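Aminotransferase class I and II (Streptococcus suis 89/1591, PDB 3OP7) probably catalyses pyridoxal-phosphate-dependent transfer of amino groups, as a dimeric fold-type I aminotransferase of class I and II that carries its cofactor as a lysine Schiff base. Local coordinates at residues Val97-Glu103 against Lys156-Ile160; Ile102-Val108 against Pro122-Ala127. One frame throughout, in Å; residues are numbered along the deposited sequence.

How the interactions relate
Both contacts lie in what is probably the large, cofactor-binding domain, as in fold-type I aminotransferases, about 8 Å apart between centres and on the same mixed sheet. Interaction 1 sets the end of helix 89-101 against strand 157-161. Interaction 2 joins the turn into strand 107-112 to the end of helix 117-124; its first segment overlaps 97-103, sharing Ile102 and Glu103, and its second precedes 156-160 in the chain. Strands 107-112 and 157-161 are neighbours, and Lys156 NZ meets Asp106 OD2 at 2.6 Å in a salt bridge that ties the polar edges together. The two contacts thus form one continuous patch at the subunit interface, where Glu103 bonds Met2 of the second subunit.

Interaction 1 (Val97-Glu103 against Lys156-Ile160); sequences VLYSLIE and KMICI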
loop_
_atom_site.group_PDB
_atom_site.type_symbol
_atom_site.label_atom_id
_atom_site.label_comp_id
_atom_site.label_asym_id
_atom_site.label_seq_id
_atom_site.Cartn_x
_atom_site.Cartn_y
_atom_site.Cartn_z
ATOM N N VAL A 97 -3.014 5.358 -9.262
ATOM C CA VAL A 97 -3.345 6.179 -10.453
ATOM C C VAL A 97 -2.053 6.582 -11.190
ATOM O O VAL A 97 -1.882 6.330 -12.404
ATOM C CB VAL A 97 -4.170 7.416 -10.114
ATOM C CG1 VAL A 97 -4.345 8.382 -11.368
ATOM C CG2 VAL A 97 -5.544 6.965 -9.603
ATOM N N LEU A 98 -1.120 7.175 -10.446
ATOM C CA LEU A 98 0.086 7.724 -11.052
ATOM C C LEU A 98 0.993 6.638 -11.581
ATOM O O LEU A 98 1.516 6.701 -12.695
ATOM C CB LEU A 98 0.779 8.648 -10.024
ATOM C CG LEU A 98 -0.077 9.866 -9.627
ATOM C CD1 LEU A 98 0.406 10.467 -8.306
ATOM C CD2 LEU A 98 -0.048 10.917 -10.746
ATOM N N TYR A 99 1.171 5.605 -10.793
ATOM C CA TYR A 99 2.060 4.547 -11.206
ATOM C C TYR A 99 1.523 3.817 -12.458
ATOM O O TYR A 99 2.305 3.411 -13.345
ATOM C CB TYR A 99 2.273 3.613 -10.035
ATOM C CG TYR A 99 3.516 2.784 -10.038
ATOM C CD1 TYR A 99 4.642 3.146 -10.753
ATOM C CD2 TYR A 99 3.563 1.608 -9.341
ATOM C CE1 TYR A 99 5.786 2.344 -10.771
ATOM C CE2 TYR A 99 4.712 0.815 -9.342
ATOM C CZ TYR A 99 5.813 1.197 -10.048
ATOM O OH TYR A 99 6.928 0.370 -10.060
ATOM N N SER A 100 0.208 3.656 -12.551
ATOM C CA SER A 100 -0.425 2.942 -13.655
ATOM C C SER A 100 -0.356 3.775 -14.936
ATOM O O SER A 100 -0.108 3.226 -16.038
ATOM C CB SER A 100 -1.900 2.647 -13.323
ATOM O OG SER A 100 -2.009 1.680 -12.298
ATOM N N LEU A 101 -0.608 5.077 -14.814
ATOM C CA LEU A 101 -0.871 5.896 -15.985
ATOM C C LEU A 101 0.283 6.735 -16.490
ATOM O O LEU A 101 0.280 7.116 -17.659
ATOM C CB LEU A 101 -2.108 6.799 -15.757
ATOM C CG LEU A 101 -3.396 6.025 -15.471
ATOM C CD1 LEU A 101 -4.492 7.047 -15.118
ATOM C CD2 LEU A 101 -3.812 5.109 -16.641
ATOM N N ILE A 102 1.238 7.060 -15.637
ATOM C CA ILE A 102 2.265 8.012 -16.011
ATOM C C ILE A 102 3.458 7.278 -16.595
ATOM O O ILE A 102 3.984 6.334 -15.989
ATOM C CB ILE A 102 2.676 8.902 -14.825
ATOM C CG1 ILE A 102 1.505 9.773 -14.381
ATOM C CG2 ILE A 102 3.880 9.810 -15.183
ATOM C CD1 ILE A 102 0.798 10.581 -15.502
ATOM N N GLU A 103 3.884 7.721 -17.778
ATOM C CA GLU A 103 5.011 7.141 -18.518
ATOM C C GLU A 103 6.171 8.124 -18.579
ATOM O O GLU A 103 5.961 9.342 -18.540
ATOM C CB GLU A 103 4.587 6.828 -19.940
ATOM C CG GLU A 103 3.254 6.177 -20.078
ATOM C CD GLU A 103 3.311 4.710 -20.254
ATOM O OE1 GLU A 103 4.003 4.061 -19.431
ATOM O OE2 GLU A 103 2.663 4.220 -21.232
ATOM N N LYS A 156 -0.540 15.100 -20.373
ATOM C CA LYS A 156 -1.212 13.852 -20.002
ATOM C C LYS A 156 -2.159 13.972 -18.834
ATOM O O LYS A 156 -3.236 13.335 -18.827
ATOM C CB LYS A 156 -0.218 12.768 -19.673
ATOM C CG LYS A 156 -0.934 11.505 -19.161
ATOM C CD LYS A 156 -0.272 10.170 -19.323
ATOM C CE LYS A 156 -0.279 9.640 -20.738
ATOM N NZ LYS A 156 0.646 8.452 -20.752
HETATM N N MSE A 157 -1.776 14.776 -17.837
HETATM C CA MSE A 157 -2.495 14.817 -16.575
HETATM C C MSE A 157 -2.256 16.118 -15.841
HETATM O O MSE A 157 -1.166 16.662 -15.905
HETATM C CB MSE A 157 -2.060 13.635 -15.683
HETATM C CG MSE A 157 -2.857 13.535 -14.364
HETATM SE SE MSE A 157 -2.312 12.058 -13.301
HETATM C CE MSE A 157 -3.048 10.670 -14.431
ATOM N N ILE A 158 -3.311 16.632 -15.197
ATOM C CA ILE A 158 -3.262 17.726 -14.274
ATOM C C ILE A 158 -3.686 17.165 -12.914
ATOM O O ILE A 158 -4.727 16.473 -12.821
ATOM C CB ILE A 158 -4.232 18.853 -14.672
ATOM C CG1 ILE A 158 -3.846 19.430 -16.031
ATOM C CG2 ILE A 158 -4.233 20.013 -13.615
ATOM C CD1 ILE A 158 -4.971 20.244 -16.701
ATOM N N CYS A 159 -2.864 17.418 -11.897
ATOM C CA CYS A 159 -3.139 16.963 -10.536
ATOM C C CYS A 159 -3.567 18.104 -9.656
ATOM O O CYS A 159 -2.886 19.151 -9.580
ATOM C CB CYS A 159 -1.907 16.265 -9.943
ATOM S SG CYS A 159 -1.263 14.896 -10.860
ATOM N N ILE A 160 -4.713 17.926 -8.987
ATOM C CA ILE A 160 -5.198 18.853 -7.996
ATOM C C ILE A 160 -5.577 18.128 -6.704
ATOM O O ILE A 160 -5.731 16.911 -6.683
ATOM C CB ILE A 160 -6.426 19.625 -8.515
ATOM C CG1 ILE A 160 -7.643 18.704 -8.734
ATOM C CG2 ILE A 160 -6.081 20.438 -9.799
ATOM C CD1 ILE A 160 -8.953 19.545 -9.089
HETATM O O HOH W 1 -0.920 6.189 -19.928
#
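Met157, present as selenomethionine, is the hub of this contact. Its long, flexible side chain leaves the strand with chi1 and chi2 both t and reaches the end of the helix and the residue after it, where its CE lies 4.0 Å from each of Val97 CG1, Leu101 CD1 and Ile102 CD1, while its SE sits 3.6 Å from Leu98 CD2. Branched aliphatic side chains thus form a socket for one unbranched one, which bridges an axis separation of 11.8 Å. Farther along the strand the smaller Cys159 suffices: its SG approaches Leu98 CD2 at 4.2 Å. Outward, Lys156 lays its aliphatic part along Ile102 (CD to Ile102 CD1, 4.0 Å) and carries its ammonium to the helix end. There NZ makes a weak hydrogen bond of 3.4 Å to Leu101 O, reinforced by a water 2.7 Å from Leu101 O and 2.9 Å from Lys156 NZ; its stronger partner is Asp106, in a salt bridge. Helix and strand run nearly antiparallel, at 172°, as a helix packed on a parallel alpha/beta sheet does. Strand 157-161 lies between strands 107-112 and 189-193, with Leu98 also touching Leu191, while helix 238-244 packs on Val97 and Leu101.

Interaction 2 (Ile102-Val108 against Pro122-Ala127); sequences IEPGDHV and PKSLGA
Two chain reversals fit together here, one leading into a strand and the other ending a helix. Glu103 to Asp106 form a type II beta turn, closed by Asp106 N to Glu103 O at 3.0 Å; Gly105, at phi/psi 87/-18, takes the position where a CB would strike the preceding carbonyl. Opposite, helix 117-124 ends in a Schellman motif: Gly126, at 93/10, has positive phi, with Ala127 N to Pro122 O at 3.1 Å and Gly126 N to Lys123 O at 3.0 Å. Lacking a side chain, Gly126 lets Pro104 come within 4.1 Å, CA to CA; an ideal CB on Gly126 would lie only 3.2 Å from Pro104 CA. A nearly linear hydrogen bond, Gly105 N to Gly126 O at 2.8 Å, joins the turns, and Pro104 CA makes a CA-H...O contact of 3.5 Å with Leu125 O. On the buried side, Ile102 (chi1 and chi2 both m) fills the hollow lined by Pro122, Leu125 and Ala127, its CG2 3.7 Å from Ala127 CB and its CB 4.3 Å from Leu125 CD1. Compact Ala127 also meets Val108 (CG2 to Ala127 CB, 4.0 Å), whose CG1 lies 4.2 Å from Pro122 CG. Such packing belongs to a beta-alpha-beta unit, here strand 107-112, helix 117-124 and the parallel strand 128-135.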
loop_
_atom_site.group_PDB
_atom_site.type_symbol
_atom_site.label_atom_id
_atom_site.label_comp_id
_atom_site.label_asym_id
_atom_site.label_seq_id
_atom_site.Cartn_x
_atom_site.Cartn_y
_atom_site.Cartn_z
ATOM N N ILE A 102 1.238 7.060 -15.637
ATOM C CA ILE A 102 2.265 8.012 -16.011
ATOM C C ILE A 102 3.458 7.278 -16.595
ATOM O O ILE A 102 3.984 6.334 -15.989
ATOM C CB ILE A 102 2.676 8.902 -14.825
ATOM C CG1 ILE A 102 1.505 9.773 -14.381
ATOM C CG2 ILE A 102 3.880 9.810 -15.183
ATOM C CD1 ILE A 102 0.798 10.581 -15.502
ATOM N N GLU A 103 3.884 7.721 -17.778
ATOM C CA GLU A 103 5.011 7.141 -18.518
ATOM C C GLU A 103 6.171 8.124 -18.579
ATOM O O GLU A 103 5.961 9.342 -18.540
ATOM C CB GLU A 103 4.587 6.828 -19.940
ATOM C CG GLU A 103 3.254 6.177 -20.078
ATOM C CD GLU A 103 3.311 4.710 -20.254
ATOM O OE1 GLU A 103 4.003 4.061 -19.431
ATOM O OE2 GLU A 103 2.663 4.220 -21.232
ATOM N N PRO A 104 7.399 7.628 -18.704
ATOM C CA PRO A 104 8.541 8.513 -18.867
ATOM C C PRO A 104 8.329 9.487 -20.017
ATOM O O PRO A 104 7.831 9.091 -21.065
ATOM C CB PRO A 104 9.694 7.546 -19.227
ATOM C CG PRO A 104 9.330 6.296 -18.671
ATOM C CD PRO A 104 7.807 6.207 -18.743
ATOM N N GLY A 105 8.678 10.744 -19.824
ATOM C CA GLY A 105 8.485 11.736 -20.880
ATOM C C GLY A 105 7.115 12.416 -20.905
ATOM O O GLY A 105 6.970 13.471 -21.546
ATOM N N ASP A 106 6.123 11.816 -20.240
ATOM C CA ASP A 106 4.813 12.438 -20.105
ATOM C C ASP A 106 4.925 13.812 -19.461
ATOM O O ASP A 106 5.641 14.006 -18.491
ATOM C CB ASP A 106 3.886 11.566 -19.248
ATOM C CG ASP A 106 3.259 10.424 -20.000
ATOM O OD1 ASP A 106 3.497 10.286 -21.212
ATOM O OD2 ASP A 106 2.551 9.616 -19.346
ATOM N N HIS A 107 4.132 14.767 -19.943
ATOM C CA HIS A 107 4.040 16.049 -19.307
ATOM C C HIS A 107 2.872 16.025 -18.311
ATOM O O HIS A 107 1.748 15.639 -18.666
ATOM C CB HIS A 107 3.791 17.153 -20.367
ATOM C CG HIS A 107 3.722 18.526 -19.790
ATOM N ND1 HIS A 107 2.635 19.366 -19.964
ATOM C CD2 HIS A 107 4.617 19.217 -19.037
ATOM C CE1 HIS A 107 2.874 20.510 -19.333
ATOM N NE2 HIS A 107 4.070 20.438 -18.763
ATOM N N VAL A 108 3.129 16.485 -17.091
ATOM C CA VAL A 108 2.129 16.502 -16.016
ATOM C C VAL A 108 2.217 17.852 -15.349
ATOM O O VAL A 108 3.314 18.367 -15.158
ATOM C CB VAL A 108 2.441 15.373 -14.971
ATOM C CG1 VAL A 108 1.586 15.522 -13.685
ATOM C CG2 VAL A 108 2.297 13.989 -15.612
ATOM N N PRO A 122 5.010 11.559 -10.011
ATOM C CA PRO A 122 5.245 11.580 -11.444
ATOM C C PRO A 122 6.685 11.899 -11.831
ATOM O O PRO A 122 7.199 11.321 -12.769
ATOM C CB PRO A 122 4.273 12.640 -11.988
ATOM C CG PRO A 122 3.444 13.104 -10.860
ATOM C CD PRO A 122 3.793 12.277 -9.621
ATOM N N LYS A 123 7.334 12.782 -11.102
ATOM C CA LYS A 123 8.760 13.060 -11.364
ATOM C C LYS A 123 9.572 11.787 -11.296
ATOM O O LYS A 123 10.405 11.515 -12.173
ATOM C CB LYS A 123 9.341 14.018 -10.315
ATOM C CG LYS A 123 9.156 15.470 -10.561
ATOM C CD LYS A 123 10.375 16.210 -9.957
ATOM C CE LYS A 123 10.440 17.687 -10.334
ATOM N NZ LYS A 123 11.634 18.337 -9.678
ATOM N N SER A 124 9.313 10.975 -10.273
ATOM C CA SER A 124 10.069 9.753 -10.073
ATOM C C SER A 124 9.865 8.778 -11.191
ATOM O O SER A 124 10.709 7.905 -11.410
ATOM C CB SER A 124 9.703 9.077 -8.735
ATOM O OG SER A 124 8.398 8.470 -8.780
ATOM N N LEU A 125 8.769 8.912 -11.934
ATOM C CA LEU A 125 8.498 7.976 -13.023
ATOM C C LEU A 125 9.023 8.459 -14.374
ATOM O O LEU A 125 8.838 7.819 -15.426
ATOM C CB LEU A 125 6.992 7.658 -13.070
ATOM C CG LEU A 125 6.440 7.033 -11.801
ATOM C CD1 LEU A 125 4.931 6.885 -11.836
ATOM C CD2 LEU A 125 7.111 5.681 -11.556
ATOM N N GLY A 126 9.726 9.577 -14.352
ATOM C CA GLY A 126 10.304 10.141 -15.556
ATOM C C GLY A 126 9.419 11.184 -16.253
ATOM O O GLY A 126 9.751 11.612 -17.375
ATOM N N ALA A 127 8.333 11.624 -15.600
ATOM C CA ALA A 127 7.483 12.679 -16.160
ATOM C C ALA A 127 8.159 14.046 -16.083
ATOM O O ALA A 127 8.936 14.350 -15.177
ATOM C CB ALA A 127 6.093 12.754 -15.415
#